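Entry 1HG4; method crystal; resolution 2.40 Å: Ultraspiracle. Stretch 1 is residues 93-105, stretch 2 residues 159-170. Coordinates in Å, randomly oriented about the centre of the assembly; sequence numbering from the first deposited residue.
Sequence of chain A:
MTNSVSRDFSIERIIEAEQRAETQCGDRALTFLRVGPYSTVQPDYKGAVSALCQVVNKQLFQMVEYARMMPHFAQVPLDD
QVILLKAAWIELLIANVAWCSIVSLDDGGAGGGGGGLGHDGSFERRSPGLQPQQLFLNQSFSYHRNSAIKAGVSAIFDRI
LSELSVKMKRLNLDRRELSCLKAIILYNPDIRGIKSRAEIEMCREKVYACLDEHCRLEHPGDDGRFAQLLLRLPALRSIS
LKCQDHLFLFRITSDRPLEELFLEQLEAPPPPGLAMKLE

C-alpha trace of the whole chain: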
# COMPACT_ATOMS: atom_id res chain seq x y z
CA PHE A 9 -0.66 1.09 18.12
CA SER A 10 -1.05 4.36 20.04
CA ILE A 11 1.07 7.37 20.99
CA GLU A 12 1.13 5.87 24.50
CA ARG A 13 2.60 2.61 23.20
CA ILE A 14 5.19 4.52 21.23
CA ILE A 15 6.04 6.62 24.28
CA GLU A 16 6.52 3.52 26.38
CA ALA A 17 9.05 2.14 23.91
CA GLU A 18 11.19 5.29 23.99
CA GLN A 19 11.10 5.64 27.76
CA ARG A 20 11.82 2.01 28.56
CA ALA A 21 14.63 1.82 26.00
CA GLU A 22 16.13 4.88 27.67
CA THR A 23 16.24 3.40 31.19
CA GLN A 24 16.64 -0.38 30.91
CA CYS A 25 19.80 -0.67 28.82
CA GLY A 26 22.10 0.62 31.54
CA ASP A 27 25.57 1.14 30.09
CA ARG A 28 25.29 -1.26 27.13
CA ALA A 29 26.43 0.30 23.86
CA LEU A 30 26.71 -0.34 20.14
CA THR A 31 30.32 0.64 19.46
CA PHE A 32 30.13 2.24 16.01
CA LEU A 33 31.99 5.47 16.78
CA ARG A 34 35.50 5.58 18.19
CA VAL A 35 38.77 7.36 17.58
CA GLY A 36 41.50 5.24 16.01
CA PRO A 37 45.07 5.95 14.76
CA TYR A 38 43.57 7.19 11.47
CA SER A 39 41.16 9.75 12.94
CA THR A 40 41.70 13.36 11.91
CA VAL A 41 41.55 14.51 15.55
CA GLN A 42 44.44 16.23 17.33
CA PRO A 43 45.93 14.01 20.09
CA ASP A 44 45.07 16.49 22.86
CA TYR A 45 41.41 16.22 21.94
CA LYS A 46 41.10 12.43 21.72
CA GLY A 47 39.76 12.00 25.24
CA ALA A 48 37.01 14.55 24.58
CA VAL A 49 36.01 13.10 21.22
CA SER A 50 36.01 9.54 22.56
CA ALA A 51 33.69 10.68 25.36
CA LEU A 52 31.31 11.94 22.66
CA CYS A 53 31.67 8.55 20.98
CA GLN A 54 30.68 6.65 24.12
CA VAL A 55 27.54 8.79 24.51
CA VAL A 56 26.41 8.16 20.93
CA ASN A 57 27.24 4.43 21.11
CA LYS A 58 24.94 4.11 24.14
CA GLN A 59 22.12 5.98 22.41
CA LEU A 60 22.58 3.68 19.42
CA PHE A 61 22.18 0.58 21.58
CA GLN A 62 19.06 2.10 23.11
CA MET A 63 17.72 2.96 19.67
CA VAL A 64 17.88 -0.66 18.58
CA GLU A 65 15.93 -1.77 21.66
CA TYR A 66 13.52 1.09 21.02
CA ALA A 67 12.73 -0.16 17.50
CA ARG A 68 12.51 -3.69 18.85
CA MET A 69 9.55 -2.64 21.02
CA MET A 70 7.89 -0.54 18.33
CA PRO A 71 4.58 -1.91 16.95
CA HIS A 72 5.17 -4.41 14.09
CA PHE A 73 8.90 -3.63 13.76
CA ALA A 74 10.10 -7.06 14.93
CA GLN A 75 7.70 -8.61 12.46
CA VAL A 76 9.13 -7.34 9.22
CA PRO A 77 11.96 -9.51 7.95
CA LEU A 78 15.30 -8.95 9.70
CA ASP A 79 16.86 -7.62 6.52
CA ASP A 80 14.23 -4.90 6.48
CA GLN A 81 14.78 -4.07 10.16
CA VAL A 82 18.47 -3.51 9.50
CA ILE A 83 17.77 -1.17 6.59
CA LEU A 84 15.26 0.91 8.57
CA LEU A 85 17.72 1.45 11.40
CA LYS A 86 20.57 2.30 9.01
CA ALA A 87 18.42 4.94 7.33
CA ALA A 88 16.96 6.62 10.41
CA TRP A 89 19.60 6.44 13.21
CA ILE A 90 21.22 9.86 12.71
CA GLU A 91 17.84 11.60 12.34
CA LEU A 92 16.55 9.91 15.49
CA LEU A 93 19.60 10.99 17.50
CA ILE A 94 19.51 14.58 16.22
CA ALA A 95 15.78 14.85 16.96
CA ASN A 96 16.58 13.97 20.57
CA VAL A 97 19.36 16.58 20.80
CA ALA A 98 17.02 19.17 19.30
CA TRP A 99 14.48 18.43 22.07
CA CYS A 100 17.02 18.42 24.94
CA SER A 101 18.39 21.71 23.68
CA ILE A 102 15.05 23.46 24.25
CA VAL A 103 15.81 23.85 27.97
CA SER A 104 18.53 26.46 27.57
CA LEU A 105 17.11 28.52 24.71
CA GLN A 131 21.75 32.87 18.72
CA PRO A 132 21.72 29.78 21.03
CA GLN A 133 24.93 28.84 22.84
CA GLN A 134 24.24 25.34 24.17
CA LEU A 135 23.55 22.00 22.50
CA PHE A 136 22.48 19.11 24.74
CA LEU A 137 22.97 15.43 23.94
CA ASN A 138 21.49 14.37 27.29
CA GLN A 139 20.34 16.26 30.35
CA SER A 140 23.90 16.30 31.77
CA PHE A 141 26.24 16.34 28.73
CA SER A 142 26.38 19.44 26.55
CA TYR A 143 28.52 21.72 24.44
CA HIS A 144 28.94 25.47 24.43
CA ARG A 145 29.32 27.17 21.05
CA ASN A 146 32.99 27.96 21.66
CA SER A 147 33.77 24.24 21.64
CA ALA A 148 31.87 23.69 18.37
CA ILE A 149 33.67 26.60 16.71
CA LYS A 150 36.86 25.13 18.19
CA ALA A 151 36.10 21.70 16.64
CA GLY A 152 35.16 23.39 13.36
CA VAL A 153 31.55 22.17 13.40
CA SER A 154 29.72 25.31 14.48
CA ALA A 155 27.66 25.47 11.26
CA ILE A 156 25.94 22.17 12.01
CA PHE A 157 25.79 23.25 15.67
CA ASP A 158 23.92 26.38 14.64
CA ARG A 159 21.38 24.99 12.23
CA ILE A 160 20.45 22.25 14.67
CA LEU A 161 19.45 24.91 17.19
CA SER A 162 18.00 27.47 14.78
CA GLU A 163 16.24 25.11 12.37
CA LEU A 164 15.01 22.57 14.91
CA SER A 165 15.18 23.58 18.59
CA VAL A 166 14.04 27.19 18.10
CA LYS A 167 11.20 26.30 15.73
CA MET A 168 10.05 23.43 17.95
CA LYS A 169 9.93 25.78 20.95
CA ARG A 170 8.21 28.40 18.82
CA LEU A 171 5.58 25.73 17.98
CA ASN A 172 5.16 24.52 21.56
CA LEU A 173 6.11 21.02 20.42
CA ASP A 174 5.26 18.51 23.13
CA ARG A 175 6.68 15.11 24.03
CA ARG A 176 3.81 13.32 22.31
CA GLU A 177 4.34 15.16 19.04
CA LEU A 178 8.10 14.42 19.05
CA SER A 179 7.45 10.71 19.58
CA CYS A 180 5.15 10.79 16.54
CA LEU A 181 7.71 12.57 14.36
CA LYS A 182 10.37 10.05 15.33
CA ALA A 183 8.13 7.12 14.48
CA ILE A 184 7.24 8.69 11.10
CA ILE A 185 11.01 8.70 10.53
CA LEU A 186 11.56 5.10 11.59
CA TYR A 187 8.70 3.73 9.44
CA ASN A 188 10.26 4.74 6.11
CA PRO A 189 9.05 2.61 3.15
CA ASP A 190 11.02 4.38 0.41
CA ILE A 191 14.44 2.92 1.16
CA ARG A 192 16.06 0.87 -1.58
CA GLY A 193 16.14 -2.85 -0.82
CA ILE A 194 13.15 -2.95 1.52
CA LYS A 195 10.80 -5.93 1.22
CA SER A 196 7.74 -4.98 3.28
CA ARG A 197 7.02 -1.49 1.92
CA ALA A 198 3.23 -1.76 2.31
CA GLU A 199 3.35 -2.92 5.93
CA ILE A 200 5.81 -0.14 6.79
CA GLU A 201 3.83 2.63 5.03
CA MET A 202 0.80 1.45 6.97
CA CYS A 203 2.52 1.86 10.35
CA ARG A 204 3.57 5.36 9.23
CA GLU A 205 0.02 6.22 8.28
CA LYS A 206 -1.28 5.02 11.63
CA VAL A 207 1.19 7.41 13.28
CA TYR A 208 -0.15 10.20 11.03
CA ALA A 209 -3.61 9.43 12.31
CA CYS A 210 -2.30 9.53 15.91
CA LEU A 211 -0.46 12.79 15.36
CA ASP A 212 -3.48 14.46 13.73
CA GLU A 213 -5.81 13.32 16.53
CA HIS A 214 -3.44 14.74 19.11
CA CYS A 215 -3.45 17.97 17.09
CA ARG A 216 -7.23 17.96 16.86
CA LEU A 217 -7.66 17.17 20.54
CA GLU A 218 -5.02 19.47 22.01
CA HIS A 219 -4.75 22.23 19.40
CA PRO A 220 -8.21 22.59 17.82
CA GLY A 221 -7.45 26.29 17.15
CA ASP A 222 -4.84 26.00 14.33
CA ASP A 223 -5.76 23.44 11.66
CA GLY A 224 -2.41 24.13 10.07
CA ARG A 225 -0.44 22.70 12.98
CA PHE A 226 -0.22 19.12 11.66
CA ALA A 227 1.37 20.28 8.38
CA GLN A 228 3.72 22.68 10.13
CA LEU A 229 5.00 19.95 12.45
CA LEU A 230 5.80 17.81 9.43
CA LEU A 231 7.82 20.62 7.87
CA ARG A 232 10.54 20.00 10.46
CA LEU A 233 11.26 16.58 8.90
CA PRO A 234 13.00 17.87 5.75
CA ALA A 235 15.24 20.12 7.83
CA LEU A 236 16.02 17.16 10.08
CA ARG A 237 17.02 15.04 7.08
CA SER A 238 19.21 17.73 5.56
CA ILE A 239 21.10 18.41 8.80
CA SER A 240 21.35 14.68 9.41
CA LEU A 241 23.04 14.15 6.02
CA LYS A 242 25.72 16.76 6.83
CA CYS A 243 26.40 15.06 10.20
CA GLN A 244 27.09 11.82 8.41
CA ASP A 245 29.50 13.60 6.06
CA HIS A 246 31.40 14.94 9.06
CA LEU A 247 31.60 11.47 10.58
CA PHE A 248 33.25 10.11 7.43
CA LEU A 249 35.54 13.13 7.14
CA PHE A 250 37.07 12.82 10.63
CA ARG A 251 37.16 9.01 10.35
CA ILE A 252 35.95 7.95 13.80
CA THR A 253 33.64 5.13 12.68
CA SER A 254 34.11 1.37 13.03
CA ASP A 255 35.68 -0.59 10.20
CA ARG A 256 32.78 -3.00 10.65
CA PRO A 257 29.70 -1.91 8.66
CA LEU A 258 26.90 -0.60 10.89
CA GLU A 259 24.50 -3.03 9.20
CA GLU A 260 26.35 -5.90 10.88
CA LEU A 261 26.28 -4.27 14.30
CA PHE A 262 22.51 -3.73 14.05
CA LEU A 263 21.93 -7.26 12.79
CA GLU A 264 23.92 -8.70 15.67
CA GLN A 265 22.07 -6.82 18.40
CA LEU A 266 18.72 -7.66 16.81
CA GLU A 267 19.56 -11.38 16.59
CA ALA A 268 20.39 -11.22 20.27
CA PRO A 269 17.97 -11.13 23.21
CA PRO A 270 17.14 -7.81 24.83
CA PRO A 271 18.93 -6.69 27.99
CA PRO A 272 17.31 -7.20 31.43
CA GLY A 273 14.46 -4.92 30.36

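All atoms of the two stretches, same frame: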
# COMPACT_ATOMS: atom_id res chain seq x y z
N LEU A 93 18.72 10.41 16.49
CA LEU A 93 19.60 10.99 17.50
C LEU A 93 19.50 12.52 17.51
O LEU A 93 19.33 13.12 18.57
CB LEU A 93 21.06 10.58 17.28
CG LEU A 93 21.36 9.09 17.43
CD1 LEU A 93 22.86 8.87 17.51
CD2 LEU A 93 20.71 8.56 18.67
N ILE A 94 19.58 13.13 16.33
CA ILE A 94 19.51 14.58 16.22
C ILE A 94 18.18 15.15 16.68
O ILE A 94 18.13 16.27 17.17
CB ILE A 94 19.81 15.04 14.78
CG1 ILE A 94 21.27 14.74 14.46
CG2 ILE A 94 19.54 16.54 14.63
CD1 ILE A 94 21.66 15.10 13.04
N ALA A 95 17.10 14.39 16.52
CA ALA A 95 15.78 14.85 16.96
C ALA A 95 15.80 14.93 18.49
O ALA A 95 15.24 15.84 19.09
CB ALA A 95 14.68 13.88 16.50
N ASN A 96 16.46 13.96 19.12
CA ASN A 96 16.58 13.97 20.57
C ASN A 96 17.46 15.12 21.07
O ASN A 96 17.17 15.69 22.11
CB ASN A 96 17.14 12.63 21.07
CG ASN A 96 16.06 11.57 21.23
OD1 ASN A 96 16.32 10.37 21.07
ND2 ASN A 96 14.85 12.00 21.56
N VAL A 97 18.53 15.47 20.34
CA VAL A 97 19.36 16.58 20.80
C VAL A 97 18.59 17.88 20.60
O VAL A 97 18.71 18.80 21.40
CB VAL A 97 20.74 16.68 20.07
CG1 VAL A 97 21.37 15.33 19.96
CG2 VAL A 97 20.58 17.30 18.71
N ALA A 98 17.79 17.96 19.54
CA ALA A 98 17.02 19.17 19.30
C ALA A 98 16.07 19.44 20.47
O ALA A 98 15.96 20.58 20.94
CB ALA A 98 16.22 19.05 17.99
N TRP A 99 15.42 18.38 20.95
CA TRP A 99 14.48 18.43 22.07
C TRP A 99 15.14 18.75 23.42
O TRP A 99 14.58 19.51 24.21
CB TRP A 99 13.73 17.10 22.15
CG TRP A 99 12.79 16.96 23.34
CD1 TRP A 99 13.04 16.29 24.50
CD2 TRP A 99 11.48 17.52 23.47
NE1 TRP A 99 11.97 16.40 25.36
CE2 TRP A 99 11.00 17.15 24.75
CE3 TRP A 99 10.67 18.30 22.64
CZ2 TRP A 99 9.74 17.53 25.22
CZ3 TRP A 99 9.41 18.70 23.12
CH2 TRP A 99 8.96 18.31 24.39
N CYS A 100 16.30 18.16 23.69
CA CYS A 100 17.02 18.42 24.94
C CYS A 100 17.60 19.81 24.95
O CYS A 100 17.87 20.36 26.01
CB CYS A 100 18.19 17.45 25.15
SG CYS A 100 17.76 15.77 25.53
N SER A 101 17.81 20.38 23.77
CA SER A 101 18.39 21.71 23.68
C SER A 101 17.34 22.83 23.72
O SER A 101 17.62 23.99 23.38
CB SER A 101 19.25 21.79 22.42
OG SER A 101 20.22 20.76 22.42
N ILE A 102 16.13 22.48 24.15
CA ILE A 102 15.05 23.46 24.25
C ILE A 102 15.08 24.09 25.64
O ILE A 102 14.55 25.19 25.85
CB ILE A 102 13.66 22.81 23.99
CG1 ILE A 102 13.56 22.35 22.54
CG2 ILE A 102 12.54 23.82 24.28
CD1 ILE A 102 12.23 21.77 22.17
N VAL A 103 15.71 23.39 26.59
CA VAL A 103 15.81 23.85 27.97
C VAL A 103 16.60 25.13 28.15
O VAL A 103 16.21 26.00 28.92
CB VAL A 103 16.43 22.76 28.87
CG1 VAL A 103 17.06 23.39 30.10
CG2 VAL A 103 15.35 21.76 29.30
N SER A 104 17.71 25.26 27.43
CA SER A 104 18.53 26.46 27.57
C SER A 104 18.46 27.43 26.40
O SER A 104 19.48 28.02 26.03
CB SER A 104 19.99 26.07 27.82
OG SER A 104 20.54 25.37 26.72
N LEU A 105 17.28 27.59 25.82
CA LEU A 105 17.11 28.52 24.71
C LEU A 105 16.86 29.94 25.25
O LEU A 105 15.74 30.30 25.62
CB LEU A 105 15.94 28.10 23.81
CG LEU A 105 16.27 27.15 22.64
CD1 LEU A 105 15.00 26.72 21.94
CD2 LEU A 105 17.20 27.86 21.65
N ARG A 159 22.64 25.32 12.85
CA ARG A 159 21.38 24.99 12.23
C ARG A 159 20.56 23.98 13.02
O ARG A 159 19.35 23.95 12.90
CB ARG A 159 21.56 24.57 10.75
CG ARG A 159 22.77 23.77 10.39
CD ARG A 159 22.95 23.79 8.86
NE ARG A 159 21.67 23.64 8.15
CZ ARG A 159 21.38 22.66 7.29
NH1 ARG A 159 22.28 21.71 7.02
NH2 ARG A 159 20.19 22.61 6.71
N ILE A 160 21.21 23.19 13.86
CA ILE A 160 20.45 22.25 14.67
C ILE A 160 19.60 23.05 15.65
O ILE A 160 18.44 22.72 15.88
CB ILE A 160 21.35 21.32 15.51
CG1 ILE A 160 21.89 20.19 14.63
CG2 ILE A 160 20.57 20.74 16.67
CD1 ILE A 160 22.72 19.17 15.38
N LEU A 161 20.17 24.10 16.21
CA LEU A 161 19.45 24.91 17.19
C LEU A 161 18.50 25.93 16.58
O LEU A 161 17.45 26.21 17.14
CB LEU A 161 20.44 25.61 18.12
CG LEU A 161 21.29 24.65 18.96
CD1 LEU A 161 22.38 25.41 19.69
CD2 LEU A 161 20.40 23.93 19.94
N SER A 162 18.86 26.48 15.43
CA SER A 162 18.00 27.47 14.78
C SER A 162 16.86 26.82 13.99
O SER A 162 15.70 27.22 14.11
CB SER A 162 18.82 28.34 13.84
OG SER A 162 19.82 29.04 14.57
N GLU A 163 17.21 25.81 13.20
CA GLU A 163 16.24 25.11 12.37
C GLU A 163 15.36 24.06 13.06
O GLU A 163 14.29 23.72 12.57
CB GLU A 163 16.97 24.49 11.18
CG GLU A 163 17.59 25.54 10.27
CD GLU A 163 18.34 24.94 9.10
OE1 GLU A 163 17.77 24.07 8.41
OE2 GLU A 163 19.51 25.36 8.86
N LEU A 164 15.80 23.56 14.20
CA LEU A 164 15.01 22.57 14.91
C LEU A 164 14.56 23.03 16.29
O LEU A 164 13.37 23.30 16.49
CB LEU A 164 15.80 21.26 15.01
CG LEU A 164 16.19 20.66 13.65
CD1 LEU A 164 17.12 19.48 13.85
CD2 LEU A 164 14.93 20.23 12.88
N SER A 165 15.51 23.16 17.22
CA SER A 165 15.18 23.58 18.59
C SER A 165 14.32 24.84 18.68
O SER A 165 13.25 24.83 19.29
CB SER A 165 16.47 23.80 19.39
OG SER A 165 17.20 22.60 19.54
N VAL A 166 14.78 25.93 18.07
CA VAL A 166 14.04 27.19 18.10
C VAL A 166 12.63 27.03 17.54
O VAL A 166 11.66 27.41 18.19
CB VAL A 166 14.80 28.31 17.32
CG1 VAL A 166 13.92 29.55 17.15
CG2 VAL A 166 16.06 28.69 18.08
N LYS A 167 12.51 26.47 16.34
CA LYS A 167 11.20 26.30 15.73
C LYS A 167 10.30 25.36 16.52
O LYS A 167 9.09 25.57 16.56
CB LYS A 167 11.36 25.86 14.28
CG LYS A 167 11.98 26.95 13.41
CD LYS A 167 11.99 26.59 11.93
CE LYS A 167 12.53 27.74 11.10
NZ LYS A 167 12.52 27.39 9.65
N MET A 168 10.87 24.34 17.16
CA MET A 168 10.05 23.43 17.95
C MET A 168 9.48 24.21 19.14
O MET A 168 8.29 24.13 19.44
CB MET A 168 10.89 22.25 18.46
CG MET A 168 11.35 21.30 17.38
SD MET A 168 12.39 19.99 18.02
CE MET A 168 12.47 18.89 16.61
N LYS A 169 10.35 24.96 19.81
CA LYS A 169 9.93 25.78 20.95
C LYS A 169 8.85 26.75 20.48
O LYS A 169 7.80 26.86 21.09
CB LYS A 169 11.13 26.57 21.50
CG LYS A 169 10.77 27.46 22.69
CD LYS A 169 11.95 28.29 23.13
CE LYS A 169 11.60 29.20 24.30
NZ LYS A 169 11.21 28.44 25.52
N ARG A 170 9.14 27.45 19.40
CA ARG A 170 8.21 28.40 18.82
C ARG A 170 6.84 27.75 18.56
O ARG A 170 5.81 28.42 18.64
CB ARG A 170 8.81 28.95 17.52
CG ARG A 170 7.92 29.88 16.72
CD ARG A 170 8.64 30.35 15.46
NE ARG A 170 7.71 30.77 14.40
CZ ARG A 170 8.07 30.99 13.14
NH1 ARG A 170 9.34 30.85 12.77
NH2 ARG A 170 7.16 31.35 12.24

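What lets the two helices come so close? Their axes approach to 8.4 Å at an angle of 61°, and the nearest backbones belong to A98 and S165, whose CA atoms lie 4.8 Å apart. Both residues are small and point toward the opposing stretch. The CB of A98 packs 3.7 Å from CB of L164 and 3.9 Å from SD of M168, so the methyl group sits against two larger side chains.

How is the polar group of S165 accommodated in this buried site? With chi1 at -63° (m), its OG donates a hydrogen bond to the backbone O of A98 at 2.8 Å. That carbonyl lies near the end of the helix, where its other bond, from N of S101, is weak. S101 also adopts m, but its OG turns back to O of V97 at 2.7 Å. CB of S101 itself points toward the other helix, 3.5 Å from CD2 of L161 and 3.6 Å from OG of S165.

How do the branched side chains fill the space around this pair? I94 is m,t, and its CG2 lies 3.9 Å from CD1 of L164 and 4.2 Å from CD1 of I160. The CG2 atoms of V97 and I160 meet at 4.0 Å. I102 starts sideways, yet its extended m,t conformation brings CD1 to 4.0 Å from CB of M168.

What happens beyond the helix end? A type I turn from I102 to L105 follows, and L105 points back toward the second helix. Its CD2 lies 3.8 Å from CG2 of V166, while its CD1 reaches 3.6 Å from CD of K169. The lysine's chi1 to chi3 are all t, an extended run that lays its aliphatic portion beside the leucine.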